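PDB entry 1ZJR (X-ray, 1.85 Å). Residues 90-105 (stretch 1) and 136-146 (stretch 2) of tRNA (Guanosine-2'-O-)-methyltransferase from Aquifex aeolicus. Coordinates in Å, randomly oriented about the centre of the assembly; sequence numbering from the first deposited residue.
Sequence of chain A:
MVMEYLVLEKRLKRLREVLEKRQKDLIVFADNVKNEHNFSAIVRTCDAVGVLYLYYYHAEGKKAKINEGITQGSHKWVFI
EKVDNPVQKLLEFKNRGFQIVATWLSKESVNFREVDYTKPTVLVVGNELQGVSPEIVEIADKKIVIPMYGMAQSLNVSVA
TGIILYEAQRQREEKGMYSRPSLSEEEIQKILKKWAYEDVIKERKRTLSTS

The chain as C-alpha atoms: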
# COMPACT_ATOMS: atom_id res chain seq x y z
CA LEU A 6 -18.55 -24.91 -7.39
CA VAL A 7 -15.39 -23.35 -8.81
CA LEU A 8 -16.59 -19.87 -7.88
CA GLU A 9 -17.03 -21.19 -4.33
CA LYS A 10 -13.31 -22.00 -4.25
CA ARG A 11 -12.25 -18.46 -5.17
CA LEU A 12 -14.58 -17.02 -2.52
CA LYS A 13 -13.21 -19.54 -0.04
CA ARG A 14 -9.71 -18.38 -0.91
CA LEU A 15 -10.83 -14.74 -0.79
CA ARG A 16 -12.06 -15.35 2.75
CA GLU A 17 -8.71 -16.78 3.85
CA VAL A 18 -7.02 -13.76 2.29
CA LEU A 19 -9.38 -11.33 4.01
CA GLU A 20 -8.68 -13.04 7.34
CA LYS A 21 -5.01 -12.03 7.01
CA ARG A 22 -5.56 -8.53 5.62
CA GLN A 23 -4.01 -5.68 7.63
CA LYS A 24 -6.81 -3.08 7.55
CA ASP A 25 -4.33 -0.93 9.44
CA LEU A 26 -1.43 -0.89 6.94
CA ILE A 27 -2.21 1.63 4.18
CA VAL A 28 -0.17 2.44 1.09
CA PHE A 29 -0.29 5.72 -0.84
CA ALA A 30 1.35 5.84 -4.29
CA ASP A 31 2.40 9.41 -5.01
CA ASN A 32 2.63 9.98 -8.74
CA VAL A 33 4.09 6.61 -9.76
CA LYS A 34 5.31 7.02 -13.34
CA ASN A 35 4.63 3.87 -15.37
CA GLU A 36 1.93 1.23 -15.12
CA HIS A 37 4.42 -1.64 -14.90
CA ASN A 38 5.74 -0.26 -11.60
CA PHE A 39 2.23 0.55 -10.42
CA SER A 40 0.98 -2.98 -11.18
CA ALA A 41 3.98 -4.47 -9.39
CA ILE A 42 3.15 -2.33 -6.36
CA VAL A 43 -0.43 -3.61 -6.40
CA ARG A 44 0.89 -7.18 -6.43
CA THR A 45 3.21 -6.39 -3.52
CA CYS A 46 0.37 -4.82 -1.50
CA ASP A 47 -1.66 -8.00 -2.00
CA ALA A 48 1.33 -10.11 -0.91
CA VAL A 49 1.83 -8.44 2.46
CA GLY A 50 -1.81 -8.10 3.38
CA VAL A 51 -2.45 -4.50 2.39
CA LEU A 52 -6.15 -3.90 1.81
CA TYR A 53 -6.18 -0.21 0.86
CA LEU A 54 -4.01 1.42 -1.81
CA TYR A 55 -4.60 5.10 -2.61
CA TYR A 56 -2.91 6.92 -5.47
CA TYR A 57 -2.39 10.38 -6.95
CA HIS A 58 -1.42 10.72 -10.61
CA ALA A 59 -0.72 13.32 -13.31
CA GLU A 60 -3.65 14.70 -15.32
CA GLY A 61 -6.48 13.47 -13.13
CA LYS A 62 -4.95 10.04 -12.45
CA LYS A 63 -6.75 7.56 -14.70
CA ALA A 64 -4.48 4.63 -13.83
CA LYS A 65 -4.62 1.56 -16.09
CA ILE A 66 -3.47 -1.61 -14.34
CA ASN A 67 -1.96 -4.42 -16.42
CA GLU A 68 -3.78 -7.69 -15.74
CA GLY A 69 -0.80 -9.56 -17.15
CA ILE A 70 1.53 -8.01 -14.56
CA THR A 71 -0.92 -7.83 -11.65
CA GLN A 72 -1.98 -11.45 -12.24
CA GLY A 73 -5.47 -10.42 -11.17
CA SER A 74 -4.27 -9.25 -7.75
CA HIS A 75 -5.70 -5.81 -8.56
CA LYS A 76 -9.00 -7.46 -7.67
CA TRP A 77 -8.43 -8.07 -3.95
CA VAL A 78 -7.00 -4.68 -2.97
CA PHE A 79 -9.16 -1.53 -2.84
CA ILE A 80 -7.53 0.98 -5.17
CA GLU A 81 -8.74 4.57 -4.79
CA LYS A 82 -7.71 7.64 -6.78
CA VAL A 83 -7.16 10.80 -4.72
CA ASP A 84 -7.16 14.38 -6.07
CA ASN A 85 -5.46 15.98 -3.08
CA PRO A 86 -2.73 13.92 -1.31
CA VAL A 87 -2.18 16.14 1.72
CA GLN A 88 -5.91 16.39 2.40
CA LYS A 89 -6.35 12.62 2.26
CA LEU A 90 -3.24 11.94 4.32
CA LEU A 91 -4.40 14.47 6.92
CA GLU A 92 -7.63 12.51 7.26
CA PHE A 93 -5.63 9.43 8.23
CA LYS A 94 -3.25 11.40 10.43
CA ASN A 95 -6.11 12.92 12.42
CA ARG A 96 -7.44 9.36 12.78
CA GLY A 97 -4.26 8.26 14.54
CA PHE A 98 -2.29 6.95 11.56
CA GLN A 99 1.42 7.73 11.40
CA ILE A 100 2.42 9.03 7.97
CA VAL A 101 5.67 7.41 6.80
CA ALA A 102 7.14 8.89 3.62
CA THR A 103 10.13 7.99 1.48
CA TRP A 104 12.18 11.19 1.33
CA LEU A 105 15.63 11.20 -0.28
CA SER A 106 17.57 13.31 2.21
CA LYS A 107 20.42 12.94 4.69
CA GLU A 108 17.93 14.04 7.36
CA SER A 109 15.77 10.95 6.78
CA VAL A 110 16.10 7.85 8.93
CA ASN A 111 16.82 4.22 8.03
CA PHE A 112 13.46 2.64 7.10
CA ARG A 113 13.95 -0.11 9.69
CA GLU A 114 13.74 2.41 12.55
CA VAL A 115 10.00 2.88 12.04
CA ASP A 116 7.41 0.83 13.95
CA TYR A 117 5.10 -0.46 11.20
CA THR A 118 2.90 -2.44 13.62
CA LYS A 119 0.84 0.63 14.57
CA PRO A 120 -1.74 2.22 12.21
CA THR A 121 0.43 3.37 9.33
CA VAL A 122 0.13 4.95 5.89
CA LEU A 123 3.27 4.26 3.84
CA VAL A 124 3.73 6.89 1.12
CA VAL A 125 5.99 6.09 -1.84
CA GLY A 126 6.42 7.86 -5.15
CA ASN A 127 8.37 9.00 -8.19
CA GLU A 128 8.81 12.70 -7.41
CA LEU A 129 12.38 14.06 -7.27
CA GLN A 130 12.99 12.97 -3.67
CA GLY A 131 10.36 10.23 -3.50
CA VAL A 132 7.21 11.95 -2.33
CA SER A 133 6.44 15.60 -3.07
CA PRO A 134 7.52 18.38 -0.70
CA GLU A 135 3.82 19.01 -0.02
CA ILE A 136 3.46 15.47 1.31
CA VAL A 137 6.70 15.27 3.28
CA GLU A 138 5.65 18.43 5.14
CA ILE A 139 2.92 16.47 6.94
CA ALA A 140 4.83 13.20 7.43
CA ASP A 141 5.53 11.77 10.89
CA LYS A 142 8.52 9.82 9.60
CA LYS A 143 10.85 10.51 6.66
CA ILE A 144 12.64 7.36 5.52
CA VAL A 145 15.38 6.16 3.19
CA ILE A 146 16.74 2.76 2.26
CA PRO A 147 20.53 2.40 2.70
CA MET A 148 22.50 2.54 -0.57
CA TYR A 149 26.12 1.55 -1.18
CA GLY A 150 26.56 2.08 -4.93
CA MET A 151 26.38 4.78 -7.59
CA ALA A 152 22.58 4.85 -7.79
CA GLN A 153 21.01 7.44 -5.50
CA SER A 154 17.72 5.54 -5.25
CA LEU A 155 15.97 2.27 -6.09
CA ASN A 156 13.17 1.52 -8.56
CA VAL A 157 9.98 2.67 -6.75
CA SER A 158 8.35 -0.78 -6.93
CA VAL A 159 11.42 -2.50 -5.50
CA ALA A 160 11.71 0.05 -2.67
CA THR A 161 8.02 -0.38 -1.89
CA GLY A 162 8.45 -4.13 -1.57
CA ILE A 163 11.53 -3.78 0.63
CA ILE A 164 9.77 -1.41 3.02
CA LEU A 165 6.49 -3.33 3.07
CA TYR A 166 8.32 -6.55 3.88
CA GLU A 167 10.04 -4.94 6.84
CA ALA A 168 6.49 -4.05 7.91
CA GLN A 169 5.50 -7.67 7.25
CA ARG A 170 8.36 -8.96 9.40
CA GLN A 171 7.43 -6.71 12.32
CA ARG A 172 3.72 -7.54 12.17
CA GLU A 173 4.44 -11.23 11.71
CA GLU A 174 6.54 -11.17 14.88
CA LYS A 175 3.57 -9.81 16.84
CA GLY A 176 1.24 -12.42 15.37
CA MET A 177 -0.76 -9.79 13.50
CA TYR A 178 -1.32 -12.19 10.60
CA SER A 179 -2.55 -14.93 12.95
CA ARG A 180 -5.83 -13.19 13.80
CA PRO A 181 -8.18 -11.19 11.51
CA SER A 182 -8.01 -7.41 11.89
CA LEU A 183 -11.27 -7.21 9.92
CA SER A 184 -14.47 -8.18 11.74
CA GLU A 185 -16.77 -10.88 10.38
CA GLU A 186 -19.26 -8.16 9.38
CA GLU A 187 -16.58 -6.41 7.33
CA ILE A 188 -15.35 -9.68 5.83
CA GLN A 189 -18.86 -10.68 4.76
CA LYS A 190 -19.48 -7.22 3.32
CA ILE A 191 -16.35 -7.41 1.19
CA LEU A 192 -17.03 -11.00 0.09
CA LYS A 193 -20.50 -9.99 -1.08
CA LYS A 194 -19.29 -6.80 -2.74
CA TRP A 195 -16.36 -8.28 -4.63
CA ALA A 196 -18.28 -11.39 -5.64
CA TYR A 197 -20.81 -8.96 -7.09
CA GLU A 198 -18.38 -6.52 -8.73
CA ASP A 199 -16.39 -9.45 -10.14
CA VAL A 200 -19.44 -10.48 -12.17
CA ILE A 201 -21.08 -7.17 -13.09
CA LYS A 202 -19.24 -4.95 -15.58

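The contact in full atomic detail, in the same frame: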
# COMPACT_ATOMS: atom_id res chain seq x y z
N LEU A 90 -4.17 12.39 3.31
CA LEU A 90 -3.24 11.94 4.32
C LEU A 90 -3.55 12.57 5.68
O LEU A 90 -3.34 11.94 6.71
CB LEU A 90 -1.81 12.26 3.90
CG LEU A 90 -1.34 11.51 2.64
CD1 LEU A 90 0.03 12.02 2.22
CD2 LEU A 90 -1.30 10.01 2.92
N LEU A 91 -4.06 13.80 5.67
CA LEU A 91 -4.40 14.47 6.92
C LEU A 91 -5.57 13.77 7.58
O LEU A 91 -5.67 13.71 8.80
CB LEU A 91 -4.76 15.94 6.66
CG LEU A 91 -3.59 16.84 6.27
CD1 LEU A 91 -4.10 18.22 5.88
CD2 LEU A 91 -2.62 16.93 7.42
N GLU A 92 -6.47 13.23 6.75
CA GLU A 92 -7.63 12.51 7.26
C GLU A 92 -7.16 11.30 8.05
O GLU A 92 -7.71 11.00 9.12
CB GLU A 92 -8.52 12.05 6.10
CG GLU A 92 -9.49 13.12 5.63
CD GLU A 92 -10.10 12.80 4.28
OE1 GLU A 92 -10.44 11.63 4.03
OE2 GLU A 92 -10.24 13.74 3.46
N PHE A 93 -6.15 10.60 7.53
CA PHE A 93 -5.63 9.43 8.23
C PHE A 93 -4.84 9.86 9.46
O PHE A 93 -4.94 9.23 10.51
CB PHE A 93 -4.71 8.61 7.32
CG PHE A 93 -5.44 7.74 6.34
CD1 PHE A 93 -5.52 8.10 4.99
CD2 PHE A 93 -6.04 6.56 6.75
CE1 PHE A 93 -6.19 7.28 4.07
CE2 PHE A 93 -6.72 5.73 5.85
CZ PHE A 93 -6.79 6.10 4.50
N LYS A 94 -4.06 10.92 9.32
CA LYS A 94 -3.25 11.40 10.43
C LYS A 94 -4.14 11.76 11.62
O LYS A 94 -3.87 11.34 12.74
CB LYS A 94 -2.43 12.61 9.99
CG LYS A 94 -1.28 12.96 10.92
CD LYS A 94 -0.40 14.05 10.32
CE LYS A 94 0.80 14.34 11.20
NZ LYS A 94 1.62 15.45 10.65
N ASN A 95 -5.19 12.53 11.36
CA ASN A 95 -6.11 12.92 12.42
C ASN A 95 -6.82 11.71 13.03
O ASN A 95 -7.37 11.80 14.13
CB ASN A 95 -7.14 13.93 11.90
CG ASN A 95 -6.50 15.22 11.43
OD1 ASN A 95 -5.57 15.73 12.05
ND2 ASN A 95 -7.00 15.76 10.32
N ARG A 96 -6.81 10.59 12.31
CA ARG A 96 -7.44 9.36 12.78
C ARG A 96 -6.45 8.50 13.57
O ARG A 96 -6.78 7.38 13.95
CB ARG A 96 -7.99 8.54 11.61
CG ARG A 96 -9.32 9.01 11.06
CD ARG A 96 -9.76 8.11 9.92
NE ARG A 96 -9.84 6.71 10.34
CZ ARG A 96 -9.90 5.67 9.51
NH1 ARG A 96 -9.89 5.87 8.20
NH2 ARG A 96 -9.96 4.44 9.99
N GLY A 97 -5.25 9.01 13.79
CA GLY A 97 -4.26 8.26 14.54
C GLY A 97 -3.24 7.48 13.73
O GLY A 97 -2.44 6.73 14.29
N PHE A 98 -3.25 7.65 12.41
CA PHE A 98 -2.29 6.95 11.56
C PHE A 98 -0.99 7.73 11.44
O PHE A 98 -1.02 8.95 11.27
CB PHE A 98 -2.86 6.76 10.15
CG PHE A 98 -3.90 5.68 10.05
CD1 PHE A 98 -3.62 4.49 9.38
CD2 PHE A 98 -5.17 5.87 10.58
CE1 PHE A 98 -4.59 3.50 9.24
CE2 PHE A 98 -6.16 4.88 10.45
CZ PHE A 98 -5.87 3.70 9.77
N GLN A 99 0.14 7.05 11.56
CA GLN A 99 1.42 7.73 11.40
C GLN A 99 1.69 7.75 9.89
O GLN A 99 1.47 6.75 9.21
CB GLN A 99 2.56 7.00 12.11
CG GLN A 99 2.90 5.63 11.55
CD GLN A 99 4.17 5.03 12.16
OE1 GLN A 99 4.47 3.85 11.98
NE2 GLN A 99 4.93 5.86 12.87
N ILE A 100 2.13 8.89 9.39
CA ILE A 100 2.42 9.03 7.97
C ILE A 100 3.92 8.85 7.77
O ILE A 100 4.73 9.65 8.23
CB ILE A 100 2.00 10.42 7.45
CG1 ILE A 100 0.56 10.72 7.88
CG2 ILE A 100 2.13 10.47 5.93
CD1 ILE A 100 -0.46 9.70 7.40
N VAL A 101 4.28 7.77 7.07
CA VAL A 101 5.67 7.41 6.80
C VAL A 101 5.95 7.64 5.31
O VAL A 101 5.37 6.98 4.45
CB VAL A 101 5.91 5.93 7.16
CG1 VAL A 101 7.37 5.53 6.91
CG2 VAL A 101 5.54 5.70 8.63
N ALA A 102 6.85 8.58 5.01
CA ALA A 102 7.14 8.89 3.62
C ALA A 102 8.59 8.72 3.20
O ALA A 102 9.51 9.08 3.93
CB ALA A 102 6.70 10.32 3.32
N THR A 103 8.79 8.17 2.01
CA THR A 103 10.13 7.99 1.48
C THR A 103 10.59 9.37 1.03
O THR A 103 9.98 9.98 0.14
CB THR A 103 10.13 7.06 0.25
OG1 THR A 103 9.23 7.59 -0.73
CG2 THR A 103 9.71 5.66 0.65
N TRP A 104 11.65 9.87 1.65
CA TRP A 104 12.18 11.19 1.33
C TRP A 104 13.70 11.06 1.20
O TRP A 104 14.38 10.72 2.16
CB TRP A 104 11.79 12.17 2.45
CG TRP A 104 12.24 13.60 2.24
CD1 TRP A 104 13.21 14.26 2.93
CD2 TRP A 104 11.72 14.53 1.27
NE1 TRP A 104 13.33 15.55 2.46
CE2 TRP A 104 12.44 15.74 1.44
CE3 TRP A 104 10.73 14.46 0.28
CZ2 TRP A 104 12.19 16.88 0.65
CZ3 TRP A 104 10.49 15.59 -0.50
CH2 TRP A 104 11.22 16.78 -0.31
N LEU A 105 14.20 11.33 -0.00
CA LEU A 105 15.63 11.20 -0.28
C LEU A 105 16.36 12.41 0.30
O LEU A 105 16.46 13.46 -0.33
CB LEU A 105 15.86 11.10 -1.79
CG LEU A 105 17.17 10.49 -2.29
CD1 LEU A 105 17.34 9.08 -1.73
CD2 LEU A 105 17.16 10.45 -3.82
N ILE A 136 3.74 16.64 0.49
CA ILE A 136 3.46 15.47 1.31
C ILE A 136 4.43 15.31 2.47
O ILE A 136 4.01 15.07 3.61
CB ILE A 136 3.47 14.18 0.44
CG1 ILE A 136 2.27 14.17 -0.50
CG2 ILE A 136 3.48 12.95 1.34
CD1 ILE A 136 2.22 12.97 -1.45
N VAL A 137 5.72 15.45 2.22
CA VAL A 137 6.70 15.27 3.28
C VAL A 137 6.50 16.26 4.42
O VAL A 137 6.86 15.98 5.56
CB VAL A 137 8.16 15.36 2.74
CG1 VAL A 137 8.62 16.81 2.64
CG2 VAL A 137 9.08 14.55 3.63
N GLU A 138 5.90 17.41 4.12
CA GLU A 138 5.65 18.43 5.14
C GLU A 138 4.73 17.95 6.25
O GLU A 138 4.80 18.45 7.38
CB GLU A 138 5.05 19.68 4.49
CG GLU A 138 6.03 20.48 3.66
CD GLU A 138 7.16 21.07 4.49
OE1 GLU A 138 7.88 20.31 5.17
OE2 GLU A 138 7.33 22.31 4.46
N ILE A 139 3.86 16.99 5.95
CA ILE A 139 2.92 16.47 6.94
C ILE A 139 3.29 15.09 7.47
O ILE A 139 2.58 14.53 8.31
CB ILE A 139 1.49 16.41 6.35
CG1 ILE A 139 0.48 16.15 7.47
CG2 ILE A 139 1.40 15.32 5.29
CD1 ILE A 139 0.45 17.24 8.53
N ALA A 140 4.40 14.53 7.00
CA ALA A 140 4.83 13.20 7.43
C ALA A 140 5.32 13.14 8.88
O ALA A 140 5.88 14.10 9.39
CB ALA A 140 5.93 12.69 6.50
N ASP A 141 5.10 12.00 9.52
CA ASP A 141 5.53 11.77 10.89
C ASP A 141 6.94 11.19 10.84
O ASP A 141 7.76 11.43 11.74
CB ASP A 141 4.60 10.78 11.59
CG ASP A 141 3.22 11.35 11.82
OD1 ASP A 141 3.10 12.28 12.65
OD2 ASP A 141 2.25 10.89 11.18
N LYS A 142 7.21 10.43 9.79
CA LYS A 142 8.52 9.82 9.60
C LYS A 142 8.98 10.00 8.16
O LYS A 142 8.19 9.86 7.23
CB LYS A 142 8.47 8.32 9.92
CG LYS A 142 8.21 7.97 11.39
CD LYS A 142 9.41 8.30 12.26
CE LYS A 142 9.18 7.87 13.70
NZ LYS A 142 7.98 8.53 14.27
N LYS A 143 10.26 10.34 7.99
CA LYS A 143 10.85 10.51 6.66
C LYS A 143 11.89 9.41 6.57
O LYS A 143 12.84 9.39 7.35
CB LYS A 143 11.51 11.89 6.54
CG LYS A 143 10.54 13.05 6.69
CD LYS A 143 11.23 14.39 6.45
CE LYS A 143 12.37 14.61 7.42
NZ LYS A 143 13.05 15.91 7.17
N ILE A 144 11.73 8.49 5.62
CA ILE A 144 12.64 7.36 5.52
C ILE A 144 13.42 7.18 4.22
O ILE A 144 13.03 7.66 3.16
CB ILE A 144 11.88 6.03 5.74
CG1 ILE A 144 10.75 5.90 4.70
CG2 ILE A 144 11.32 5.99 7.16
CD1 ILE A 144 10.07 4.54 4.68
N VAL A 145 14.54 6.48 4.34
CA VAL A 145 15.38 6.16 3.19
C VAL A 145 15.83 4.73 3.36
O VAL A 145 15.81 4.19 4.47
CB VAL A 145 16.65 7.05 3.11
CG1 VAL A 145 16.28 8.45 2.68
CG2 VAL A 145 17.37 7.06 4.45
N ILE A 146 16.23 4.12 2.25
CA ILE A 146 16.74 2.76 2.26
C ILE A 146 18.25 2.92 2.04
O ILE A 146 18.67 3.64 1.13
CB ILE A 146 16.13 1.93 1.10
CG1 ILE A 146 14.62 1.77 1.32
CG2 ILE A 146 16.80 0.56 1.03
CD1 ILE A 146 13.90 1.08 0.16
O HOH W 1 3.92 15.31 12.51

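The contact begins on the last turns of a helix that enters stretch 1 from earlier in the chain and runs through residues 90-95. Leu90 points its CA-to-CB bond toward stretch 2 and sets CD1 3.7 Å from CG2 of Ile136, an apolar pairing between helices. One residue on, Leu91 starts sideways, yet its CD2 comes to 3.2 Å from CG1 of Ile139, a tight approach for two carbons. Lys94, fully extended (chi1 to chi4 all t), carries its charge past this apolar patch: NZ donates to Ile139 O at 2.7 Å. The same NZ lies 4.0 Å from Asp141 OD1, too far for a salt bridge, and a water spans the gap, accepting from Lys94 NZ at 3.0 Å and donating to Asp141 OD1 at 3.1 Å.

After the helix, Gly97 takes positive phi (98°) in a Schellman motif, and the chain turns into strand 99-103. Asp141 meets its start: Ile100 N donates to Asp141 OD2 (2.7 Å, 169°), while Ile100 O accepts from both Asp141 N (2.7 Å, 147°) and Lys142 N (3.0 Å, 161°). Val101 shares one face of the sheet with Lys142 and Ile144, and its CG1 packs 3.6 Å from Ile144 CD1. The parallel ladder continues with Ala102 N to Lys142 O (2.9 Å, 175°) and Ile144 N to Ala102 O (2.9 Å, 169°). Ala102 and Lys143 occupy the other face; Ala102 CB also reaches Ala140 CB at 4.0 Å. Thr103 returns to the face of Val101. Beyond the strand, Trp104 turns toward stretch 2, and Trp104 N donates to Ile144 O (3.0 Å, 156°). Stretch 1 thus bonds through its even-numbered residues, and the strand axes, 32° apart in direction, approach to 4.7 Å. Val137 covers one face of the Trp104 indole: Val137 CG1 sits 3.8 Å from the centroid of the Trp104 six-membered ring, only 7° off the normal, the geometry of a CH-pi contact.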